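Local atomic coordinates of monosaccharide-transporting ATPase (Actinobacillus succinogenes, PDB entry 5DTE), a protein that binds D-allose and probably delivers sugars to an ABC transporter as its periplasmic solute-binding component. Residues 46-51 / 278-283; 134-139 / 298-303; 159-164 / 180-185; 205-210 / 232-237. All blocks are in the same frame, centred on the assembly; numbering follows the deposited sequence.

How the interactions relate
Interaction 1 packs two helices on the six-stranded sheet. Interaction 2, centred about 17 Å away, lies where the chain passes between the lobes beside the bound allose, and V134 touches I278 and H282 of interaction 1. Interactions 3 and 4 belong to the four-stranded sheet's lobe; strand 157-163 touches a helix of each, F182 on one face and T207 on the other. Their centres are about 18 Å apart, and those of interactions 1 and 4 about 37 Å. Along the chain, 46-51 and 134-139 come first and 278-283 and 298-303 last, with interactions 3 and 4 in series between, so the first lobe is built from both ends of the chain.

Interaction 1 of 4, residues 46-51 / 278-283; sequences QGAEET and IAIEHA
The packing of T51 and A48 against I280 is a small apolar helix-to-helix contact, set in the layer of helices that covers one face of the six-stranded parallel sheet. Helix 39-54 brings the first two residues and helix 272-287 the third; far apart in sequence, the two helices are neighbours in space. T51 and I280 point at each other and meet tip to tip. The methyl of T51 does the touching: chi1 of -75° puts OG1 beside the backbone N and leaves CG2 anti to it, and this CG2 comes within 3.5 Å of I280 CD1 and 3.9 Å of I280 CG2. The methyl thus rests against the branched side chain of I280, nearest to CD1. That CD1 also lies over the backbone of the facing helix, 3.7 Å from A48 O, while A48 CB stands looser at 4.4 Å from the same CD1. Contact across the pair is purely van der Waals, and the 7.7 Å between T51 CA and I280 CA shows that side chains, not backbones, fill the gap. Other residues close the seam: T51 leans on A277 and A48 on V276, one turn earlier in helix 272-287, and Q46 OE1 is hydrogen-bonded to K273 NZ. Towards the sheet, A48 rests on L31 and I280 on I89, so both helices are anchored to the same strand layer. Helices laid side by side over a parallel sheet make up one outer layer of the three-layer alpha/beta sandwich, the Rossmann-like lobe of periplasmic sugar-binding proteins.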
loop_
_atom_site.group_PDB
_atom_site.type_symbol
_atom_site.label_atom_id
_atom_site.label_comp_id
_atom_site.label_asym_id
_atom_site.label_seq_id
_atom_site.Cartn_x
_atom_site.Cartn_y
_atom_site.Cartn_z
ATOM N N GLN A 46 -5.784 12.611 5.319
ATOM C CA GLN A 46 -5.418 13.938 5.794
ATOM C C GLN A 46 -4.803 14.785 4.689
ATOM O O GLN A 46 -5.159 15.945 4.535
ATOM C CB GLN A 46 -4.448 13.841 6.956
ATOM C CG GLN A 46 -4.020 15.190 7.486
ATOM C CD GLN A 46 -3.085 15.063 8.673
ATOM O OE1 GLN A 46 -2.072 14.358 8.609
ATOM N NE2 GLN A 46 -3.429 15.730 9.774
ATOM N N GLY A 47 -3.873 14.206 3.934
ATOM C CA GLY A 47 -3.329 14.861 2.759
ATOM C C GLY A 47 -4.398 15.164 1.725
ATOM O O GLY A 47 -4.314 16.156 1.003
ATOM N N ALA A 48 -5.407 14.307 1.654
ATOM C CA ALA A 48 -6.526 14.500 0.729
ATOM C C ALA A 48 -7.299 15.754 1.068
ATOM O O ALA A 48 -7.769 16.458 0.180
ATOM C CB ALA A 48 -7.469 13.282 0.742
ATOM N N GLU A 49 -7.448 16.020 2.360
ATOM C CA GLU A 49 -8.253 17.142 2.816
ATOM C C GLU A 49 -7.485 18.466 2.724
ATOM O O GLU A 49 -8.074 19.522 2.488
ATOM C CB GLU A 49 -8.748 16.878 4.232
ATOM C CG GLU A 49 -9.803 15.792 4.261
ATOM C CD GLU A 49 -10.301 15.484 5.660
ATOM O OE1 GLU A 49 -9.809 16.102 6.634
ATOM O OE2 GLU A 49 -11.188 14.611 5.785
ATOM N N GLU A 50 -6.168 18.394 2.882
ATOM C CA GLU A 50 -5.303 19.531 2.619
ATOM C C GLU A 50 -5.320 19.949 1.146
ATOM O O GLU A 50 -5.334 21.134 0.836
ATOM C CB GLU A 50 -3.885 19.207 3.047
ATOM C CG GLU A 50 -3.739 18.964 4.525
ATOM C CD GLU A 50 -2.437 18.243 4.858
ATOM O OE1 GLU A 50 -1.708 17.856 3.916
ATOM O OE2 GLU A 50 -2.154 18.042 6.061
ATOM N N THR A 51 -5.304 18.979 0.241
ATOM C CA THR A 51 -5.389 19.271 -1.192
ATOM C C THR A 51 -6.790 19.786 -1.549
ATOM O O THR A 51 -6.954 20.634 -2.424
ATOM C CB THR A 51 -5.023 18.007 -2.041
ATOM O OG1 THR A 51 -3.607 17.799 -2.014
ATOM C CG2 THR A 51 -5.480 18.125 -3.493
ATOM N N ILE A 278 -2.246 13.667 -6.586
ATOM C CA ILE A 278 -2.330 13.421 -8.033
ATOM C C ILE A 278 -3.709 12.875 -8.420
ATOM O O ILE A 278 -4.249 13.253 -9.451
ATOM C CB ILE A 278 -1.225 12.457 -8.538
ATOM C CG1 ILE A 278 0.017 13.248 -8.959
ATOM C CG2 ILE A 278 -1.696 11.678 -9.750
ATOM C CD1 ILE A 278 0.840 13.821 -7.816
ATOM N N ALA A 279 -4.293 12.019 -7.586
ATOM C CA ALA A 279 -5.652 11.539 -7.831
ATOM C C ALA A 279 -6.663 12.691 -8.000
ATOM O O ALA A 279 -7.416 12.742 -8.979
ATOM C CB ALA A 279 -6.079 10.628 -6.718
ATOM N N ILE A 280 -6.658 13.620 -7.048
ATOM C CA ILE A 280 -7.532 14.795 -7.082
ATOM C C ILE A 280 -7.177 15.730 -8.236
ATOM O O ILE A 280 -8.053 16.392 -8.800
ATOM C CB ILE A 280 -7.452 15.581 -5.759
ATOM C CG1 ILE A 280 -7.871 14.691 -4.591
ATOM C CG2 ILE A 280 -8.288 16.864 -5.820
ATOM C CD1 ILE A 280 -7.317 15.146 -3.256
ATOM N N GLU A 281 -5.889 15.784 -8.582
ATOM C CA GLU A 281 -5.438 16.612 -9.695
ATOM C C GLU A 281 -5.912 15.990 -11.018
ATOM O O GLU A 281 -6.215 16.700 -11.989
ATOM C CB GLU A 281 -3.913 16.773 -9.673
ATOM C CG GLU A 281 -3.405 18.098 -9.055
ATOM C CD GLU A 281 -3.323 19.255 -10.069
ATOM O OE1 GLU A 281 -3.513 19.008 -11.287
ATOM O OE2 GLU A 281 -3.057 20.409 -9.646
ATOM N N HIS A 282 -6.006 14.660 -11.022
ATOM C CA HIS A 282 -6.363 13.892 -12.206
ATOM C C HIS A 282 -7.859 13.890 -12.444
ATOM O O HIS A 282 -8.313 13.871 -13.585
ATOM C CB HIS A 282 -5.861 12.452 -12.081
ATOM C CG HIS A 282 -4.471 12.251 -12.594
ATOM N ND1 HIS A 282 -3.953 10.995 -12.875
ATOM C CD2 HIS A 282 -3.485 13.129 -12.885
ATOM C CE1 HIS A 282 -2.721 11.121 -13.316
ATOM N NE2 HIS A 282 -2.405 12.407 -13.331
ATOM N N ALA A 283 -8.625 13.886 -11.362
ATOM C CA ALA A 283 -10.075 14.002 -11.467
ATOM C C ALA A 283 -10.440 15.333 -12.121
ATOM O O ALA A 283 -11.214 15.370 -13.076
ATOM C CB ALA A 283 -10.730 13.875 -10.082
#

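Interaction 2 of 4, residues 134-139 / 298-303; sequences VGVDNF and VDPVVV
G135 and V298 are joined by the one direct hydrogen bond of this contact. V298 N donates to G135 O at 2.9 Å with an N-H...O angle of 148°, and the donor stands 24° off the carbonyl plane. With the backbone bonding of G135 to Y296, it continues the pairing of strands 132-135 and 295-297. Just beyond, a water bridges the backbones: it accepts from D137 N at 2.8 Å and donates to V298 O at 3.3 Å.

The apolar part rests on V136. Its CG1, set beside the backbone N by a chi1 of -77°, lies nearest to the carbonyl oxygen V298 O, at 3.3 Å, as plain packing. It also reaches V298 CG1 at 4.1 Å and, more loosely, P300 CD at 4.4 Å; the same side chain touches Q270 of the sugar pocket.

Past the crossing, D137 is the N-cap of helix 138-152, and N138 OD1 is hydrogen-bonded to R174 NH2, a second-shell hold on a pocket residue. With V136 about 6 Å from the bound beta-D-allopyranose, these paired crossing segments are characteristic of the hinge between the lobes of a periplasmic sugar-binding protein.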
loop_
_atom_site.group_PDB
_atom_site.type_symbol
_atom_site.label_atom_id
_atom_site.label_comp_id
_atom_site.label_asym_id
_atom_site.label_seq_id
_atom_site.Cartn_x
_atom_site.Cartn_y
_atom_site.Cartn_z
ATOM N N VAL A 134 -3.642 5.555 -10.277
ATOM C CA VAL A 134 -2.568 6.305 -9.629
ATOM C C VAL A 134 -2.050 5.499 -8.439
ATOM O O VAL A 134 -2.838 5.167 -7.549
ATOM C CB VAL A 134 -3.043 7.686 -9.133
ATOM C CG1 VAL A 134 -1.963 8.355 -8.266
ATOM C CG2 VAL A 134 -3.426 8.562 -10.292
ATOM N N GLY A 135 -0.747 5.182 -8.421
ATOM C CA GLY A 135 -0.152 4.480 -7.286
ATOM C C GLY A 135 1.363 4.449 -7.214
ATOM O O GLY A 135 2.023 5.486 -7.305
ATOM N N VAL A 136 1.899 3.251 -7.001
ATOM C CA VAL A 136 3.334 2.963 -7.116
ATOM C C VAL A 136 3.557 1.562 -7.708
ATOM O O VAL A 136 2.645 0.732 -7.744
ATOM C CB VAL A 136 4.102 3.042 -5.754
ATOM C CG1 VAL A 136 4.357 4.480 -5.353
ATOM C CG2 VAL A 136 3.398 2.264 -4.643
ATOM N N ASP A 137 4.767 1.318 -8.204
ATOM C CA ASP A 137 5.179 -0.032 -8.557
ATOM C C ASP A 137 5.470 -0.767 -7.258
ATOM O O ASP A 137 6.499 -0.532 -6.631
ATOM C CB ASP A 137 6.411 -0.006 -9.470
ATOM C CG ASP A 137 6.488 -1.207 -10.391
ATOM O OD1 ASP A 137 6.177 -2.322 -9.938
ATOM O OD2 ASP A 137 6.848 -1.034 -11.575
ATOM N N ASN A 138 4.549 -1.623 -6.825
ATOM C CA ASN A 138 4.736 -2.312 -5.553
ATOM C C ASN A 138 5.742 -3.440 -5.715
ATOM O O ASN A 138 6.401 -3.836 -4.756
ATOM C CB ASN A 138 3.406 -2.829 -4.999
ATOM C CG ASN A 138 2.461 -1.704 -4.581
ATOM O OD1 ASN A 138 2.843 -0.787 -3.857
ATOM N ND2 ASN A 138 1.228 -1.770 -5.046
ATOM N N PHE A 139 5.887 -3.933 -6.939
ATOM C CA PHE A 139 6.892 -4.959 -7.229
ATOM C C PHE A 139 8.269 -4.390 -7.006
ATOM O O PHE A 139 9.082 -4.956 -6.259
ATOM C CB PHE A 139 6.769 -5.467 -8.663
ATOM C CG PHE A 139 7.809 -6.482 -9.050
ATOM C CD1 PHE A 139 7.579 -7.839 -8.856
ATOM C CD2 PHE A 139 9.003 -6.080 -9.651
ATOM C CE1 PHE A 139 8.526 -8.777 -9.239
ATOM C CE2 PHE A 139 9.957 -7.007 -10.044
ATOM C CZ PHE A 139 9.728 -8.358 -9.832
ATOM N N VAL A 298 3.931 7.270 -8.619
ATOM C CA VAL A 298 4.765 8.128 -7.785
ATOM C C VAL A 298 6.090 7.398 -7.567
ATOM O O VAL A 298 6.123 6.157 -7.611
ATOM C CB VAL A 298 4.056 8.464 -6.439
ATOM C CG1 VAL A 298 5.028 8.547 -5.293
ATOM C CG2 VAL A 298 3.308 9.761 -6.557
ATOM N N ASP A 299 7.179 8.143 -7.382
ATOM C CA ASP A 299 8.477 7.510 -7.137
ATOM C C ASP A 299 8.800 7.385 -5.649
ATOM O O ASP A 299 9.088 8.372 -4.982
ATOM C CB ASP A 299 9.580 8.269 -7.877
ATOM C CG ASP A 299 9.454 8.126 -9.388
ATOM O OD1 ASP A 299 9.132 7.006 -9.844
ATOM O OD2 ASP A 299 9.662 9.125 -10.113
ATOM N N PRO A 300 8.766 6.146 -5.135
ATOM C CA PRO A 300 8.910 5.847 -3.706
ATOM C C PRO A 300 10.286 6.210 -3.174
ATOM O O PRO A 300 11.225 6.305 -3.956
ATOM C CB PRO A 300 8.691 4.335 -3.646
ATOM C CG PRO A 300 9.136 3.858 -4.987
ATOM C CD PRO A 300 8.703 4.917 -5.943
ATOM N N VAL A 301 10.398 6.411 -1.865
ATOM C CA VAL A 301 11.689 6.669 -1.241
ATOM C C VAL A 301 12.047 5.479 -0.377
ATOM O O VAL A 301 11.187 4.957 0.324
ATOM C CB VAL A 301 11.689 7.940 -0.353
ATOM C CG1 VAL A 301 13.093 8.425 -0.141
ATOM C CG2 VAL A 301 10.841 9.039 -0.965
ATOM N N VAL A 302 13.310 5.050 -0.434
ATOM C CA VAL A 302 13.857 4.061 0.506
ATOM C C VAL A 302 14.345 4.732 1.790
ATOM O O VAL A 302 15.356 5.429 1.775
ATOM C CB VAL A 302 15.025 3.276 -0.100
ATOM C CG1 VAL A 302 15.550 2.299 0.912
ATOM C CG2 VAL A 302 14.577 2.538 -1.341
ATOM N N VAL A 303 13.629 4.526 2.895
ATOM C CA VAL A 303 13.895 5.265 4.126
ATOM C C VAL A 303 14.682 4.456 5.158
ATOM O O VAL A 303 14.137 3.610 5.869
ATOM C CB VAL A 303 12.596 5.751 4.769
ATOM C CG1 VAL A 303 12.900 6.519 6.031
ATOM C CG2 VAL A 303 11.868 6.619 3.826
HETATM O O HOH W 1 6.938 3.096 -8.490
#

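Interaction 3 of 4, residues 159-164 / 180-185; sequences VAILEG and KAFAEY
F182 has the most surface buried here, and it meets V159 and I161 of strand 157-163 in two different ways. V159 comes over one face of the ring. Its CG2 lies 4.1 Å from the ring centroid and 23° off the normal, a CH-pi contact displaced toward the rim at CD2 and CE2. Chi1 of V159, at -70° for CG1, sets CG2 between the backbone N and the carbonyl carbon and directs it at the ring, which arrives from the opposite direction. I161 takes the edge instead: its CD1, at the end of an extended side chain, stands near the ring plane, 4.5 Å from F182 CE2. One strand thus grips a single ring at face and rim with residues two apart, both of which point to the helix side of the sheet.

F182 also opens a type I turn that runs to Y185, closed by Y185 N to F182 O at 2.7 Å. A146 of helix 138-152 and I190 of strand 188-195 touch its ring as well. Strand 157-163, helix 169-182 and strand 188-195 form a beta-alpha-beta crossover, and F182 ties the helix to both of its parallel strands. Carbon meets carbon throughout: between these segments the contact is apolar, so it depends on shape fit and weak CH-pi attraction.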
loop_
_atom_site.group_PDB
_atom_site.type_symbol
_atom_site.label_atom_id
_atom_site.label_comp_id
_atom_site.label_asym_id
_atom_site.label_seq_id
_atom_site.Cartn_x
_atom_site.Cartn_y
_atom_site.Cartn_z
ATOM N N VAL A 159 15.866 -15.447 5.722
ATOM C CA VAL A 159 14.815 -14.433 5.803
ATOM C C VAL A 159 13.421 -15.034 5.883
ATOM O O VAL A 159 13.169 -16.130 5.356
ATOM C CB VAL A 159 14.846 -13.477 4.587
ATOM C CG1 VAL A 159 16.069 -12.556 4.634
ATOM C CG2 VAL A 159 14.807 -14.271 3.298
ATOM N N ALA A 160 12.520 -14.301 6.539
ATOM C CA ALA A 160 11.109 -14.679 6.605
ATOM C C ALA A 160 10.213 -13.546 6.123
ATOM O O ALA A 160 10.337 -12.425 6.595
ATOM C CB ALA A 160 10.740 -15.071 7.999
ATOM N N ILE A 161 9.302 -13.851 5.199
ATOM C CA ILE A 161 8.389 -12.858 4.634
ATOM C C ILE A 161 7.010 -12.801 5.309
ATOM O O ILE A 161 6.312 -13.816 5.395
ATOM C CB ILE A 161 8.175 -13.124 3.132
ATOM C CG1 ILE A 161 9.415 -12.702 2.350
ATOM C CG2 ILE A 161 6.936 -12.395 2.609
ATOM C CD1 ILE A 161 9.262 -12.862 0.858
ATOM N N LEU A 162 6.609 -11.622 5.782
ATOM C CA LEU A 162 5.224 -11.440 6.247
ATOM C C LEU A 162 4.386 -10.772 5.142
ATOM O O LEU A 162 4.753 -9.718 4.620
ATOM C CB LEU A 162 5.153 -10.605 7.542
ATOM C CG LEU A 162 5.705 -11.132 8.876
ATOM C CD1 LEU A 162 6.012 -9.972 9.804
ATOM C CD2 LEU A 162 4.782 -12.139 9.587
ATOM N N GLU A 163 3.256 -11.384 4.797
ATOM C CA GLU A 163 2.461 -10.931 3.658
ATOM C C GLU A 163 1.119 -10.345 4.074
ATOM O O GLU A 163 0.687 -10.479 5.223
ATOM C CB GLU A 163 2.220 -12.086 2.697
ATOM C CG GLU A 163 3.325 -13.108 2.725
ATOM C CD GLU A 163 2.885 -14.429 2.159
ATOM O OE1 GLU A 163 1.857 -14.458 1.448
ATOM O OE2 GLU A 163 3.551 -15.443 2.462
ATOM N N GLY A 164 0.460 -9.696 3.125
ATOM C CA GLY A 164 -0.810 -9.061 3.398
ATOM C C GLY A 164 -1.955 -10.032 3.210
ATOM O O GLY A 164 -1.727 -11.241 3.088
ATOM N N LYS A 180 12.369 -11.781 -5.887
ATOM C CA LYS A 180 13.337 -11.531 -6.947
ATOM C C LYS A 180 14.665 -11.042 -6.387
ATOM O O LYS A 180 15.728 -11.380 -6.892
ATOM C CB LYS A 180 12.807 -10.508 -7.952
ATOM C CG LYS A 180 13.790 -10.269 -9.076
ATOM C CD LYS A 180 13.734 -8.858 -9.596
ATOM C CE LYS A 180 14.797 -8.620 -10.656
ATOM N NZ LYS A 180 14.284 -7.737 -11.757
ATOM N N ALA A 181 14.592 -10.250 -5.328
ATOM C CA ALA A 181 15.767 -9.633 -4.746
ATOM C C ALA A 181 16.667 -10.610 -3.965
ATOM O O ALA A 181 17.898 -10.529 -4.069
ATOM C CB ALA A 181 15.341 -8.500 -3.855
ATOM N N PHE A 182 16.082 -11.513 -3.171
ATOM C CA PHE A 182 16.893 -12.454 -2.383
ATOM C C PHE A 182 17.467 -13.503 -3.312
ATOM O O PHE A 182 18.515 -14.101 -3.038
ATOM C CB PHE A 182 16.084 -13.132 -1.264
ATOM C CG PHE A 182 15.433 -12.166 -0.314
ATOM C CD1 PHE A 182 16.120 -11.063 0.155
ATOM C CD2 PHE A 182 14.122 -12.346 0.081
ATOM C CE1 PHE A 182 15.519 -10.173 1.006
ATOM C CE2 PHE A 182 13.528 -11.455 0.918
ATOM C CZ PHE A 182 14.231 -10.364 1.382
ATOM N N ALA A 183 16.770 -13.718 -4.426
ATOM C CA ALA A 183 17.221 -14.649 -5.452
ATOM C C ALA A 183 18.592 -14.228 -5.980
ATOM O O ALA A 183 19.292 -15.031 -6.579
ATOM C CB ALA A 183 16.204 -14.734 -6.588
ATOM N N GLU A 184 18.969 -12.972 -5.736
ATOM C CA GLU A 184 20.268 -12.441 -6.146
ATOM C C GLU A 184 21.343 -12.708 -5.094
ATOM O O GLU A 184 22.548 -12.552 -5.356
ATOM C CB GLU A 184 20.175 -10.934 -6.428
ATOM C CG GLU A 184 19.279 -10.590 -7.607
ATOM C CD GLU A 184 19.265 -9.107 -7.929
ATOM O OE1 GLU A 184 20.056 -8.360 -7.306
ATOM O OE2 GLU A 184 18.457 -8.698 -8.806
ATOM N N TYR A 185 20.902 -13.120 -3.909
ATOM C CA TYR A 185 21.819 -13.432 -2.819
ATOM C C TYR A 185 21.732 -14.906 -2.452
ATOM O O TYR A 185 20.954 -15.272 -1.562
ATOM C CB TYR A 185 21.515 -12.552 -1.604
ATOM C CG TYR A 185 21.662 -11.076 -1.896
ATOM C CD1 TYR A 185 22.842 -10.405 -1.588
ATOM C CD2 TYR A 185 20.633 -10.359 -2.507
ATOM C CE1 TYR A 185 22.993 -9.059 -1.860
ATOM C CE2 TYR A 185 20.777 -9.010 -2.789
ATOM C CZ TYR A 185 21.964 -8.369 -2.463
ATOM O OH TYR A 185 22.121 -7.033 -2.733
#

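Interaction 4 of 4, residues 205-210 / 232-237; sequences NVTTNI and VTAVEN
T207 and A234 supply the apolar part of this contact between helices 200-213 and 225-237. A234 has its methyl turned to the other helix, and T207 answers with carbon: CG2 stands 3.5 Å from A234 CB, and T207 CB is 3.7 Å from that same methyl. In T207, chi1 of -55° sets OG1 beside the backbone N, which leaves CG2 anti to it, on the side facing the neighbouring helix. At the solvent-exposed margin, T208 adds its hydroxyl oxygen, OG1 lying 3.9 Å from A234 CB, a plain van der Waals approach. The small alanine lets the backbones come close, with 5.6 Å between T208 CA and A234 CA. L204, one turn earlier in helix 200-213, touches both T233 and A234 and carries the packing on along the pair.

The two helices are neighbours in the helical layer over one face of the four-stranded parallel sheet, in the second Rossmann-like lobe of this periplasmic binding protein. V206 and T207 rest on L162 of strand 157-163; helix 169-182 lies against the other face of that strand.

The hydroxyls of the two contacting threonines look to their own helix. T207 OG1 donates to A203 O and T208 OG1, weakly, to L204 O, each one turn back. Such bonds turn the threonine hydroxyls back to the backbone, and in T207 this presents the methyl to the partner helix.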
loop_
_atom_site.group_PDB
_atom_site.type_symbol
_atom_site.label_atom_id
_atom_site.label_comp_id
_atom_site.label_asym_id
_atom_site.label_seq_id
_atom_site.Cartn_x
_atom_site.Cartn_y
_atom_site.Cartn_z
ATOM N N ASN A 205 1.802 -12.170 16.604
ATOM C CA ASN A 205 1.559 -13.587 16.796
ATOM C C ASN A 205 2.324 -14.421 15.781
ATOM O O ASN A 205 3.121 -15.295 16.155
ATOM C CB ASN A 205 0.079 -13.912 16.697
ATOM C CG ASN A 205 -0.211 -15.362 17.033
ATOM O OD1 ASN A 205 -0.009 -16.256 16.210
ATOM N ND2 ASN A 205 -0.666 -15.604 18.254
ATOM N N VAL A 206 2.094 -14.156 14.497
ATOM C CA VAL A 206 2.788 -14.918 13.460
ATOM C C VAL A 206 4.326 -14.880 13.603
ATOM O O VAL A 206 4.973 -15.927 13.553
ATOM C CB VAL A 206 2.406 -14.433 12.064
ATOM C CG1 VAL A 206 3.358 -15.018 11.022
ATOM C CG2 VAL A 206 0.965 -14.799 11.748
ATOM N N THR A 207 4.903 -13.695 13.812
ATOM C CA THR A 207 6.362 -13.564 13.902
ATOM C C THR A 207 6.932 -14.361 15.060
ATOM O O THR A 207 8.012 -14.929 14.955
ATOM C CB THR A 207 6.816 -12.088 14.064
ATOM O OG1 THR A 207 6.282 -11.300 13.004
ATOM C CG2 THR A 207 8.324 -11.959 14.029
ATOM N N THR A 208 6.218 -14.385 16.175
ATOM C CA THR A 208 6.687 -15.130 17.324
ATOM C C THR A 208 6.769 -16.603 16.970
ATOM O O THR A 208 7.795 -17.246 17.206
ATOM C CB THR A 208 5.782 -14.917 18.537
ATOM O OG1 THR A 208 6.241 -13.757 19.233
ATOM C CG2 THR A 208 5.841 -16.109 19.472
ATOM N N ASN A 209 5.699 -17.118 16.373
ATOM C CA ASN A 209 5.640 -18.523 16.002
ATOM C C ASN A 209 6.656 -18.866 14.894
ATOM O O ASN A 209 7.116 -20.003 14.783
ATOM C CB ASN A 209 4.216 -18.873 15.581
ATOM C CG ASN A 209 3.197 -18.596 16.683
ATOM O OD1 ASN A 209 3.459 -18.828 17.871
ATOM N ND2 ASN A 209 2.034 -18.084 16.292
ATOM N N ILE A 210 7.026 -17.873 14.091
ATOM C CA ILE A 210 8.013 -18.070 13.029
ATOM C C ILE A 210 9.457 -18.022 13.551
ATOM O O ILE A 210 10.334 -18.729 13.053
ATOM C CB ILE A 210 7.818 -17.029 11.923
ATOM C CG1 ILE A 210 6.501 -17.298 11.191
ATOM C CG2 ILE A 210 8.986 -17.024 10.957
ATOM C CD1 ILE A 210 6.339 -16.496 9.916
ATOM N N VAL A 232 8.762 -6.274 14.795
ATOM C CA VAL A 232 9.797 -5.750 15.683
ATOM C C VAL A 232 9.500 -6.088 17.148
ATOM O O VAL A 232 10.382 -6.527 17.878
ATOM C CB VAL A 232 9.955 -4.226 15.536
ATOM C CG1 VAL A 232 10.908 -3.682 16.589
ATOM C CG2 VAL A 232 10.444 -3.876 14.149
ATOM N N THR A 233 8.253 -5.898 17.566
ATOM C CA THR A 233 7.824 -6.208 18.933
ATOM C C THR A 233 8.102 -7.655 19.316
ATOM O O THR A 233 8.464 -7.944 20.454
ATOM C CB THR A 233 6.327 -5.925 19.114
ATOM O OG1 THR A 233 6.055 -4.599 18.657
ATOM C CG2 THR A 233 5.927 -6.051 20.572
ATOM N N ALA A 234 7.920 -8.556 18.356
ATOM C CA ALA A 234 8.289 -9.943 18.535
ATOM C C ALA A 234 9.788 -10.082 18.813
ATOM O O ALA A 234 10.171 -10.628 19.855
ATOM C CB ALA A 234 7.900 -10.756 17.323
ATOM N N VAL A 235 10.648 -9.590 17.914
ATOM C CA VAL A 235 12.077 -9.814 18.122
ATOM C C VAL A 235 12.540 -9.206 19.472
ATOM O O VAL A 235 13.267 -9.862 20.209
ATOM C CB VAL A 235 12.951 -9.301 16.929
ATOM C CG1 VAL A 235 12.413 -9.827 15.623
ATOM C CG2 VAL A 235 13.061 -7.794 16.886
ATOM N N GLU A 236 12.066 -8.013 19.841
ATOM C CA GLU A 236 12.458 -7.401 21.120
ATOM C C GLU A 236 11.879 -8.145 22.330
ATOM O O GLU A 236 12.497 -8.193 23.405
ATOM C CB GLU A 236 12.039 -5.928 21.161
ATOM C CG GLU A 236 12.853 -5.032 20.219
ATOM C CD GLU A 236 12.596 -3.544 20.427
ATOM O OE1 GLU A 236 11.432 -3.165 20.698
ATOM O OE2 GLU A 236 13.566 -2.757 20.323
ATOM N N ASN A 237 10.692 -8.720 22.153
ATOM C CA ASN A 237 10.131 -9.620 23.149
ATOM C C ASN A 237 11.053 -10.802 23.286
ATOM O O ASN A 237 11.400 -11.219 24.386
ATOM C CB ASN A 237 8.732 -10.090 22.756
ATOM C CG ASN A 237 7.619 -9.166 23.262
ATOM O OD1 ASN A 237 7.859 -8.058 23.746
ATOM N ND2 ASN A 237 6.389 -9.634 23.141
#